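Local coordinates for protein TbpB (Actinobacillus pleuropneumoniae, PDB 3HOL) that probably binds host transferrin at the bacterial surface as the lipoprotein component of the transferrin receptor used to acquire iron, at residues Asn108-Lys112 with Glu290-Phe294; Ala111-Val116 with Val270-Ile276; Gly295-Leu300 with Phe359-Glu363. One frame throughout, in Å; residues are numbered along the deposited sequence.

Interaction 1 of 3, residues Asn108-Lys112 with Glu290-Phe294; sequences NSPAK and ELNNF
K112 makes the strongest link between two irregular loops at the junction of the N-lobe and C-lobe handle of this bilobal, all-beta protein. Its NZ donates to E290 OE1 at 2.7 Å, a salt bridge, and to the carbonyl L291 O at 2.9 Å. The side chain reaches both acceptors through an m, t, t, p rotamer, extended along CG-CD-CE and bent at the last torsion. The loop 108-112 follows strand 101-107, and the segment 290-294 leaves the end of strand 287-290; their end-to-end directions differ by 75°, so they cross rather than pair, with P110 and N292 closest at a CA-CA distance of 6.4 Å.

Two waters bridge the loops. Water 1 accepts from S109 N and donates to N292 OD1, each at 2.8 Å. Water 2 sits between P110 O (2.9 Å), K112 NZ (3.1 Å) and N293 N (3.1 Å), accepting from both nitrogens. S109 has positive backbone angles (phi 59°, psi 57°), after which P110 and A111 run in an extended, polyproline-like conformation that brings the CA-CB bonds of P110 and K112 toward the other loop while that of A111 points away.

N293 leaves the amide of its t rotamer to G295 N and D296 O, and N205 ND2 donates to both A111 O and N293 O, linking the two loops through one side chain. Packing centres on P110, whose CB lies 3.7 Å from N293 O and whose CD is 3.4 Å from N292 OD1. F294, in an m rotamer, meets the same proline obliquely, its CE1 3.7 Å from P110 CG.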
# COMPACT_ATOMS: atom_id res chain seq x y z
N ASN A 108 -3.53 -3.21 -8.21
CA ASN A 108 -2.45 -2.25 -8.31
C ASN A 108 -2.97 -0.88 -7.87
O ASN A 108 -4.18 -0.70 -7.72
CB ASN A 108 -1.92 -2.15 -9.76
CG ASN A 108 -3.00 -1.76 -10.75
OD1 ASN A 108 -3.48 -0.64 -10.73
ND2 ASN A 108 -3.39 -2.71 -11.61
N SER A 109 -2.05 0.05 -7.67
CA SER A 109 -2.40 1.41 -7.21
C SER A 109 -3.13 1.44 -5.85
O SER A 109 -4.24 1.98 -5.76
CB SER A 109 -3.19 2.14 -8.31
OG SER A 109 -3.48 3.46 -7.86
N PRO A 110 -2.53 0.86 -4.78
CA PRO A 110 -3.15 0.91 -3.45
C PRO A 110 -3.57 2.35 -3.09
O PRO A 110 -2.76 3.26 -3.26
CB PRO A 110 -2.01 0.46 -2.51
CG PRO A 110 -1.09 -0.39 -3.41
CD PRO A 110 -1.17 0.28 -4.75
N ALA A 111 -4.80 2.55 -2.62
CA ALA A 111 -5.40 3.91 -2.53
C ALA A 111 -4.60 4.87 -1.68
O ALA A 111 -4.19 4.52 -0.58
CB ALA A 111 -6.86 3.81 -1.98
N LYS A 112 -4.39 6.10 -2.15
CA LYS A 112 -3.72 7.11 -1.30
C LYS A 112 -4.70 8.17 -0.81
O LYS A 112 -4.36 9.00 0.04
CB LYS A 112 -2.57 7.79 -2.07
CG LYS A 112 -1.32 6.84 -2.19
CD LYS A 112 -0.09 7.61 -2.64
CE LYS A 112 1.14 6.66 -2.73
NZ LYS A 112 1.23 6.01 -4.07
N GLU A 290 4.81 7.40 -8.34
CA GLU A 290 4.17 6.88 -7.14
C GLU A 290 4.87 5.62 -6.66
O GLU A 290 5.28 4.80 -7.47
CB GLU A 290 2.70 6.58 -7.45
CG GLU A 290 1.87 7.79 -7.69
CD GLU A 290 1.81 8.74 -6.50
OE1 GLU A 290 1.87 8.32 -5.29
OE2 GLU A 290 1.66 9.94 -6.77
N LEU A 291 4.98 5.47 -5.35
CA LEU A 291 5.42 4.22 -4.73
C LEU A 291 4.23 3.47 -4.19
O LEU A 291 3.30 4.09 -3.67
CB LEU A 291 6.37 4.51 -3.54
CG LEU A 291 7.75 5.03 -3.93
CD1 LEU A 291 8.51 5.54 -2.66
CD2 LEU A 291 8.59 3.99 -4.73
N ASN A 292 4.25 2.14 -4.26
CA ASN A 292 3.22 1.37 -3.56
C ASN A 292 3.38 1.47 -2.04
O ASN A 292 4.46 1.19 -1.48
CB ASN A 292 3.26 -0.09 -4.01
CG ASN A 292 2.86 -0.24 -5.44
OD1 ASN A 292 2.01 0.51 -5.96
ND2 ASN A 292 3.41 -1.25 -6.10
N ASN A 293 2.31 1.85 -1.35
CA ASN A 293 2.41 1.93 0.11
C ASN A 293 1.05 1.60 0.74
O ASN A 293 0.01 1.98 0.17
CB ASN A 293 2.83 3.35 0.53
CG ASN A 293 3.16 3.43 2.01
OD1 ASN A 293 2.26 3.71 2.79
ND2 ASN A 293 4.39 3.09 2.39
N PHE A 294 1.05 0.90 1.88
CA PHE A 294 -0.22 0.49 2.46
C PHE A 294 -0.61 1.29 3.70
O PHE A 294 -1.63 1.03 4.31
CB PHE A 294 -0.21 -1.02 2.73
CG PHE A 294 0.12 -1.84 1.53
CD1 PHE A 294 -0.77 -1.92 0.47
CD2 PHE A 294 1.33 -2.55 1.48
CE1 PHE A 294 -0.48 -2.72 -0.65
CE2 PHE A 294 1.65 -3.35 0.38
CZ PHE A 294 0.74 -3.42 -0.71
O HOH W 1 0.69 -0.29 -8.24
O HOH W 2 0.11 3.29 -2.97

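Interaction 2 of 3, residues Ala111-Val116 with Val270-Ile276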
# COMPACT_ATOMS: atom_id res chain seq x y z
N ALA A 111 -4.80 2.55 -2.62
CA ALA A 111 -5.40 3.91 -2.53
C ALA A 111 -4.60 4.87 -1.68
O ALA A 111 -4.19 4.52 -0.58
CB ALA A 111 -6.86 3.81 -1.98
N LYS A 112 -4.39 6.10 -2.15
CA LYS A 112 -3.72 7.11 -1.30
C LYS A 112 -4.70 8.17 -0.81
O LYS A 112 -4.36 9.00 0.04
CB LYS A 112 -2.57 7.79 -2.07
CG LYS A 112 -1.32 6.84 -2.19
CD LYS A 112 -0.09 7.61 -2.64
CE LYS A 112 1.14 6.66 -2.73
NZ LYS A 112 1.23 6.01 -4.07
N GLU A 113 -5.91 8.14 -1.37
CA GLU A 113 -7.02 8.94 -0.87
C GLU A 113 -8.22 8.03 -0.68
O GLU A 113 -8.40 7.05 -1.43
CB GLU A 113 -7.37 10.07 -1.84
CG GLU A 113 -6.21 10.99 -2.18
CD GLU A 113 -6.61 12.26 -2.98
OE1 GLU A 113 -7.81 12.47 -3.32
OE2 GLU A 113 -5.73 13.07 -3.26
N LEU A 114 -9.02 8.33 0.35
CA LEU A 114 -10.28 7.65 0.61
C LEU A 114 -11.47 8.65 0.56
O LEU A 114 -11.27 9.84 0.86
CB LEU A 114 -10.24 7.05 2.04
CG LEU A 114 -9.15 6.00 2.34
CD1 LEU A 114 -9.38 5.49 3.77
CD2 LEU A 114 -9.24 4.83 1.39
N PRO A 115 -12.68 8.15 0.21
CA PRO A 115 -13.89 8.96 0.32
C PRO A 115 -14.00 9.51 1.73
O PRO A 115 -13.58 8.85 2.71
CB PRO A 115 -15.01 7.98 -0.02
CG PRO A 115 -14.32 6.95 -0.95
CD PRO A 115 -12.93 6.83 -0.42
N VAL A 116 -14.47 10.75 1.84
CA VAL A 116 -14.54 11.45 3.14
C VAL A 116 -15.68 10.93 4.00
O VAL A 116 -15.50 10.61 5.17
CB VAL A 116 -14.73 13.01 2.97
CG1 VAL A 116 -14.59 13.68 4.33
CG2 VAL A 116 -13.67 13.56 2.06
N VAL A 270 -16.96 11.49 -6.10
CA VAL A 270 -16.85 11.27 -4.67
C VAL A 270 -15.78 12.21 -4.10
O VAL A 270 -14.67 12.25 -4.64
CB VAL A 270 -16.46 9.78 -4.41
CG1 VAL A 270 -16.08 9.57 -2.96
CG2 VAL A 270 -17.62 8.86 -4.83
N ASP A 271 -16.11 12.96 -3.04
CA ASP A 271 -15.16 13.84 -2.34
C ASP A 271 -14.20 12.95 -1.55
O ASP A 271 -14.64 12.02 -0.87
CB ASP A 271 -15.85 14.70 -1.28
CG ASP A 271 -16.96 15.62 -1.83
OD1 ASP A 271 -16.88 16.06 -3.00
OD2 ASP A 271 -17.88 15.91 -1.03
N THR A 272 -12.91 13.24 -1.61
CA THR A 272 -11.92 12.37 -0.97
C THR A 272 -11.00 13.17 -0.08
O THR A 272 -10.92 14.41 -0.21
CB THR A 272 -11.11 11.55 -2.01
OG1 THR A 272 -10.40 12.45 -2.86
CG2 THR A 272 -12.03 10.71 -2.90
N VAL A 273 -10.35 12.48 0.89
CA VAL A 273 -9.26 13.05 1.67
C VAL A 273 -7.99 12.18 1.54
O VAL A 273 -8.09 10.96 1.43
CB VAL A 273 -9.58 13.14 3.20
CG1 VAL A 273 -10.42 14.35 3.51
CG2 VAL A 273 -10.24 11.84 3.76
N ARG A 274 -6.82 12.81 1.59
CA ARG A 274 -5.56 12.05 1.49
C ARG A 274 -5.30 11.25 2.78
O ARG A 274 -5.53 11.76 3.90
CB ARG A 274 -4.41 13.01 1.28
CG ARG A 274 -3.11 12.41 0.76
CD ARG A 274 -2.87 12.88 -0.66
NE ARG A 274 -1.71 12.15 -1.16
CZ ARG A 274 -1.58 11.73 -2.39
NH1 ARG A 274 -2.54 12.00 -3.26
NH2 ARG A 274 -0.50 11.07 -2.75
N ILE A 275 -4.80 10.03 2.61
CA ILE A 275 -4.33 9.24 3.76
C ILE A 275 -2.83 8.98 3.70
O ILE A 275 -2.19 8.76 4.73
CB ILE A 275 -5.04 7.89 3.90
CG1 ILE A 275 -5.03 7.09 2.57
CG2 ILE A 275 -6.45 8.10 4.43
CD1 ILE A 275 -5.34 5.53 2.77
N ILE A 276 -2.27 8.96 2.48
CA ILE A 276 -0.90 8.55 2.30
C ILE A 276 -0.17 9.39 1.28
O ILE A 276 -0.75 9.74 0.24
CB ILE A 276 -0.87 7.09 1.81
CG1 ILE A 276 -1.43 6.14 2.88
CG2 ILE A 276 0.54 6.67 1.36
CD1 ILE A 276 -1.75 4.72 2.27
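Strand 113-115 pairs in antiparallel fashion with the start of strand 272-282, adding a short strand to the handle sheet just ahead of the N-lobe barrel strand 119-133. The strand axes approach to 4.4 Å, with their directions 149° apart.

Main-chain hydrogen bonds set the register. L114 and V273 form the hydrogen-bonded pair, L114 N to V273 O at 3.0 Å and V273 N to L114 O at 2.8 Å. They are flanked by the non-hydrogen-bonded pairs E113-R274 and P115-T272, the latter suited to a proline, which lacks an amide hydrogen. V116 N continues the pairing to D271 O (3.0 Å). At the other end K112 O accepts from both I275 N (2.8 Å) and I276 N (3.2 Å), where strand 272-282 is irregular. CA-H...O contacts fill in between, among them E113 CA to V273 O and T272 CA to L114 O, both 3.2 Å.

The charged side chains of E113 and R274 share one face. T272 OG1 donates to E113 OE1 at 2.6 Å, whereas E113 OE2 and R274 NH1, 3.4 Å apart, make a weak salt bridge; R274 also has D277 as a partner through NE. K112 CB lies over the guanidinium face, and the lysine ammonium runs on to E290.

Apolar contacts link L114 CG to I275 CD1 (3.9 Å) and P115 CB to V270 CG1 (3.5 Å). Beyond the end of strand 113-115, V116 CG2 rests 3.6 Å from V273 CG1.

Interaction 3 of 3, residues Gly295-Leu300 with Phe359-Glu363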
# COMPACT_ATOMS: atom_id res chain seq x y z
N GLY A 295 0.16 2.32 4.03
CA GLY A 295 -0.14 3.12 5.22
C GLY A 295 0.93 3.07 6.30
O GLY A 295 0.76 3.63 7.36
N ASP A 296 2.04 2.40 6.03
CA ASP A 296 3.19 2.42 6.94
C ASP A 296 4.34 3.15 6.21
O ASP A 296 4.94 2.60 5.27
CB ASP A 296 3.58 1.00 7.36
CG ASP A 296 4.58 0.99 8.52
OD1 ASP A 296 5.28 2.00 8.71
OD2 ASP A 296 4.67 -0.01 9.25
N ALA A 297 4.64 4.38 6.64
CA ALA A 297 5.67 5.20 5.98
C ALA A 297 7.05 4.58 6.23
O ALA A 297 8.02 4.92 5.53
CB ALA A 297 5.62 6.64 6.50
N SER A 298 7.14 3.69 7.21
CA SER A 298 8.42 3.01 7.53
C SER A 298 8.64 1.71 6.74
O SER A 298 9.61 0.98 6.97
CB SER A 298 8.57 2.76 9.02
OG SER A 298 8.56 4.03 9.67
N VAL A 299 7.77 1.46 5.78
CA VAL A 299 7.98 0.34 4.87
C VAL A 299 8.12 0.95 3.48
O VAL A 299 7.22 1.67 2.98
CB VAL A 299 6.80 -0.66 4.97
CG1 VAL A 299 6.87 -1.70 3.87
CG2 VAL A 299 6.76 -1.33 6.37
N LEU A 300 9.26 0.72 2.86
CA LEU A 300 9.52 1.30 1.55
C LEU A 300 9.58 0.14 0.59
O LEU A 300 10.42 -0.76 0.76
CB LEU A 300 10.84 2.10 1.59
CG LEU A 300 11.38 2.63 0.27
CD1 LEU A 300 10.50 3.81 -0.24
CD2 LEU A 300 12.85 3.07 0.41
N PHE A 359 13.00 9.98 -2.06
CA PHE A 359 11.67 9.46 -1.74
C PHE A 359 11.11 10.18 -0.51
O PHE A 359 11.89 10.67 0.35
CB PHE A 359 11.69 7.93 -1.52
CG PHE A 359 12.43 7.51 -0.27
CD1 PHE A 359 11.78 7.46 0.97
CD2 PHE A 359 13.80 7.18 -0.32
CE1 PHE A 359 12.47 7.08 2.13
CE2 PHE A 359 14.51 6.80 0.84
CZ PHE A 359 13.86 6.75 2.06
N LEU A 360 9.79 10.25 -0.46
CA LEU A 360 9.09 10.71 0.75
C LEU A 360 7.86 9.85 0.96
O LEU A 360 7.09 9.63 0.02
CB LEU A 360 8.67 12.19 0.62
CG LEU A 360 8.07 12.68 1.96
CD1 LEU A 360 8.69 13.99 2.41
CD2 LEU A 360 6.51 12.77 1.92
N GLN A 361 7.67 9.39 2.19
CA GLN A 361 6.45 8.69 2.58
C GLN A 361 5.90 9.28 3.88
O GLN A 361 6.65 9.64 4.77
CB GLN A 361 6.72 7.19 2.75
CG GLN A 361 7.48 6.55 1.53
CD GLN A 361 7.34 5.01 1.51
OE1 GLN A 361 6.98 4.42 0.48
NE2 GLN A 361 7.55 4.38 2.66
N GLY A 362 4.58 9.37 3.99
CA GLY A 362 3.98 9.91 5.20
C GLY A 362 2.59 9.33 5.41
O GLY A 362 1.91 8.96 4.44
N GLU A 363 2.19 9.26 6.68
CA GLU A 363 0.86 8.78 7.10
C GLU A 363 0.08 10.01 7.52
O GLU A 363 0.32 10.51 8.63
CB GLU A 363 1.04 7.82 8.30
CG GLU A 363 1.97 6.65 7.99
CD GLU A 363 2.47 5.90 9.23
OE1 GLU A 363 1.87 6.00 10.31
OE2 GLU A 363 3.50 5.20 9.10
O HOH W 3 5.82 5.37 10.15
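Side chains of a beta strand hold a tight turn here, with no backbone-to-backbone hydrogen bond between the two segments. Q361 NE2 donates to two carbonyls, A297 O at 3.0 Å and V299 O at 2.7 Å, while E363 OE2 accepts from A297 N at 2.8 Å. The turn is type I from D296 to V299, closed by V299 N to D296 O (3.1 Å); D296 OD1 accepts from S298 N (2.9 Å) in an Asx turn. Water 3 joins S298 OG to E363 OE2. D296 OD1 and E363 OE2 lie only 3.7 Å apart, and K15 forms a salt bridge with E363. A297 CB packs 3.9 Å from Q361 CB, and L300 CD2 makes a CH-pi contact over the F359 ring, 4.1 Å from its centroid. Within the handle, the turn leads into the hairpin of strands 299-302 and 305-308, placed across strand 356-363, which itself pairs with strands 272-282 and 339-346.

How the interactions relate
All three contacts are partly buried and meet around the handle. Interactions 1 and 2 share A111 and K112: the lysine ammonium serves interaction 1, its carbonyl and the aliphatic part of its side chain interaction 2. Interactions 2 and 3 reach neighbouring strands, 272-282 and 356-363, of one sheet, yet only interaction 2 pairs main chain with main chain; interaction 3 relies on side chains gripping a turn, and interaction 1, nearest the centre of the chain, combines a salt bridge with bridging waters. Interaction 1 leads directly into interaction 3, L291 CD1 packing 3.6 Å from L300 CD1. I276 joins the set, its CD1 lying 3.5 Å from G295 N and 3.9 Å from F294 C.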